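Local coordinates for protein histone-lysine N-methyltransferase SETMAR (Homo sapiens, PDB 3K9J) that joins a histone lysine methylase to a mariner-derived transposase domain, the part described here, which binds DNA, and acts in double-strand break repair, at residues V8-K13 against S171-P176. The protein carries 3 engineered substitutions. Sequence-based numbering, arbitrary orientation.
Sequences VKKLDK and SPDLLP
Pro-172 presses its ring against the turn at the end of the hairpin formed by strands 9-10 and 13-14, and here the packing is tight: its CG lies 3.7 Å from Lys-10 O and 3.8 Å from Lys-13 CB, while its CB meets Leu-11. The methyl CD1 of Leu-11 sits 3.8 Å from Pro-172 CB and 3.5 Å from Pro-172 O, close to where the 3-10 turn begins. Lys-13 runs past the proline in the opposite direction; a bend at chi2 (-58°) turns its chain off toward Asp-51, a magnesium ligand of the transposase active site, with which it forms a salt bridge. A type I' beta turn from Lys-10 to Lys-13 links the two strands, closed by Lys-10 N to Lys-13 O at 2.7 Å and by the reciprocal bond, and the hairpin joins the N-terminal end of the modelled chain to the loop leading into helix 176-189 of an RNase H-like, DDE-type catalytic domain. Matters are looser on the side of Asp-173. Lys-10 reaches out extended to lay CE 3.9 Å from Asp-173 CG, and the bend at chi4 (80°) then swings NZ off that line, 4.3 Å from Asp-173 OD2 and too far for a salt bridge. A water accepts from Lys-10 NZ, but its link to Asp-173 OD2 is unusually short and therefore doubtful; that oxygen also takes a salt bridge from Arg-27. Tyr-237 meets Lys-10 through a cation-pi contact and also touches Asp-173.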
loop_
_atom_site.group_PDB
_atom_site.type_symbol
_atom_site.label_atom_id
_atom_site.label_comp_id
_atom_site.label_asym_id
_atom_site.label_seq_id
_atom_site.Cartn_x
_atom_site.Cartn_y
_atom_site.Cartn_z
ATOM N N VAL B 8 -16.951 -18.052 2.259
ATOM C CA VAL B 8 -17.400 -18.467 0.930
ATOM C C VAL B 8 -16.223 -18.601 -0.051
ATOM O O VAL B 8 -15.093 -18.209 0.263
ATOM C CB VAL B 8 -18.469 -17.496 0.366
ATOM C CG1 VAL B 8 -17.848 -16.152 0.006
ATOM C CG2 VAL B 8 -19.179 -18.106 -0.835
ATOM N N LYS B 9 -16.487 -19.166 -1.229
ATOM C CA LYS B 9 -15.437 -19.410 -2.217
ATOM C C LYS B 9 -15.525 -18.443 -3.397
ATOM O O LYS B 9 -16.575 -18.305 -4.026
ATOM C CB LYS B 9 -15.505 -20.848 -2.724
ATOM C CG LYS B 9 -14.193 -21.372 -3.272
ATOM C CD LYS B 9 -14.437 -22.355 -4.406
ATOM C CE LYS B 9 -13.374 -23.439 -4.458
ATOM N NZ LYS B 9 -13.616 -24.490 -3.430
ATOM N N LYS B 10 -14.413 -17.776 -3.690
ATOM C CA LYS B 10 -14.349 -16.818 -4.789
ATOM C C LYS B 10 -13.040 -16.985 -5.551
ATOM O O LYS B 10 -11.955 -16.815 -4.984
ATOM C CB LYS B 10 -14.478 -15.383 -4.261
ATOM C CG LYS B 10 -14.437 -14.307 -5.342
ATOM C CD LYS B 10 -14.729 -12.927 -4.759
ATOM C CE LYS B 10 -14.588 -11.822 -5.802
ATOM N NZ LYS B 10 -15.768 -11.661 -6.714
ATOM N N LEU B 11 -13.139 -17.331 -6.831
ATOM C CA LEU B 11 -11.953 -17.545 -7.648
ATOM C C LEU B 11 -10.983 -18.502 -6.955
ATOM O O LEU B 11 -9.779 -18.250 -6.914
ATOM C CB LEU B 11 -11.258 -16.210 -7.927
ATOM C CG LEU B 11 -11.956 -15.244 -8.881
ATOM C CD1 LEU B 11 -11.274 -13.871 -8.862
ATOM C CD2 LEU B 11 -11.969 -15.812 -10.288
ATOM N N ASP B 12 -11.525 -19.590 -6.408
ATOM C CA ASP B 12 -10.734 -20.634 -5.743
ATOM C C ASP B 12 -10.225 -20.248 -4.351
ATOM O O ASP B 12 -9.820 -21.114 -3.571
ATOM C CB ASP B 12 -9.563 -21.103 -6.621
ATOM C CG ASP B 12 -9.971 -22.174 -7.621
ATOM O OD1 ASP B 12 -11.159 -22.579 -7.614
ATOM O OD2 ASP B 12 -9.106 -22.613 -8.414
ATOM N N LYS B 13 -10.241 -18.956 -4.043
ATOM C CA LYS B 13 -9.837 -18.497 -2.720
ATOM C C LYS B 13 -11.063 -18.359 -1.829
ATOM O O LYS B 13 -12.180 -18.217 -2.325
ATOM C CB LYS B 13 -9.111 -17.158 -2.815
ATOM C CG LYS B 13 -8.028 -17.119 -3.873
ATOM C CD LYS B 13 -6.973 -18.192 -3.647
ATOM C CE LYS B 13 -5.862 -18.077 -4.679
ATOM N NZ LYS B 13 -4.873 -19.198 -4.626
ATOM N N SER B 171 -9.154 -10.147 -1.918
ATOM C CA SER B 171 -9.376 -9.550 -3.226
ATOM C C SER B 171 -8.733 -10.324 -4.379
ATOM O O SER B 171 -7.884 -9.794 -5.087
ATOM C CB SER B 171 -8.902 -8.091 -3.228
ATOM O OG SER B 171 -9.561 -7.352 -2.216
ATOM N N PRO B 172 -9.153 -11.582 -4.588
ATOM C CA PRO B 172 -8.671 -12.333 -5.753
ATOM C C PRO B 172 -9.121 -11.677 -7.052
ATOM O O PRO B 172 -8.526 -11.901 -8.111
ATOM C CB PRO B 172 -9.374 -13.698 -5.624
ATOM C CG PRO B 172 -9.985 -13.742 -4.267
ATOM C CD PRO B 172 -10.155 -12.324 -3.804
ATOM N N ASP B 173 -10.199 -10.903 -6.989
ATOM C CA ASP B 173 -10.702 -10.255 -8.191
ATOM C C ASP B 173 -9.759 -9.175 -8.681
ATOM O O ASP B 173 -9.932 -8.659 -9.783
ATOM C CB ASP B 173 -12.142 -9.723 -8.013
ATOM C CG ASP B 173 -12.309 -8.814 -6.790
ATOM O OD1 ASP B 173 -11.437 -8.813 -5.891
ATOM O OD2 ASP B 173 -13.334 -8.098 -6.731
ATOM N N LEU B 174 -8.748 -8.860 -7.868
ATOM C CA LEU B 174 -7.735 -7.867 -8.221
ATOM C C LEU B 174 -6.345 -8.500 -8.429
ATOM O O LEU B 174 -5.344 -7.800 -8.551
ATOM C CB LEU B 174 -7.660 -6.793 -7.119
ATOM C CG LEU B 174 -8.426 -5.478 -7.216
ATOM C CD1 LEU B 174 -9.584 -5.517 -8.183
ATOM C CD2 LEU B 174 -8.856 -4.954 -5.829
ATOM N N LEU B 175 -6.287 -9.826 -8.470
ATOM C CA LEU B 175 -5.024 -10.529 -8.681
ATOM C C LEU B 175 -5.112 -11.254 -10.005
ATOM O O LEU B 175 -5.873 -12.212 -10.138
ATOM C CB LEU B 175 -4.750 -11.526 -7.553
ATOM C CG LEU B 175 -4.533 -10.966 -6.145
ATOM C CD1 LEU B 175 -4.597 -12.072 -5.113
ATOM C CD2 LEU B 175 -3.189 -10.216 -6.057
ATOM N N PRO B 176 -4.343 -10.795 -10.999
ATOM C CA PRO B 176 -4.448 -11.294 -12.376
ATOM C C PRO B 176 -4.211 -12.814 -12.509
ATOM O O PRO B 176 -4.810 -13.451 -13.374
ATOM C CB PRO B 176 -3.341 -10.533 -13.106
ATOM C CG PRO B 176 -3.178 -9.246 -12.309
ATOM C CD PRO B 176 -3.423 -9.652 -10.880
HETATM O O HOH W 1 -15.325 -8.964 -7.797
#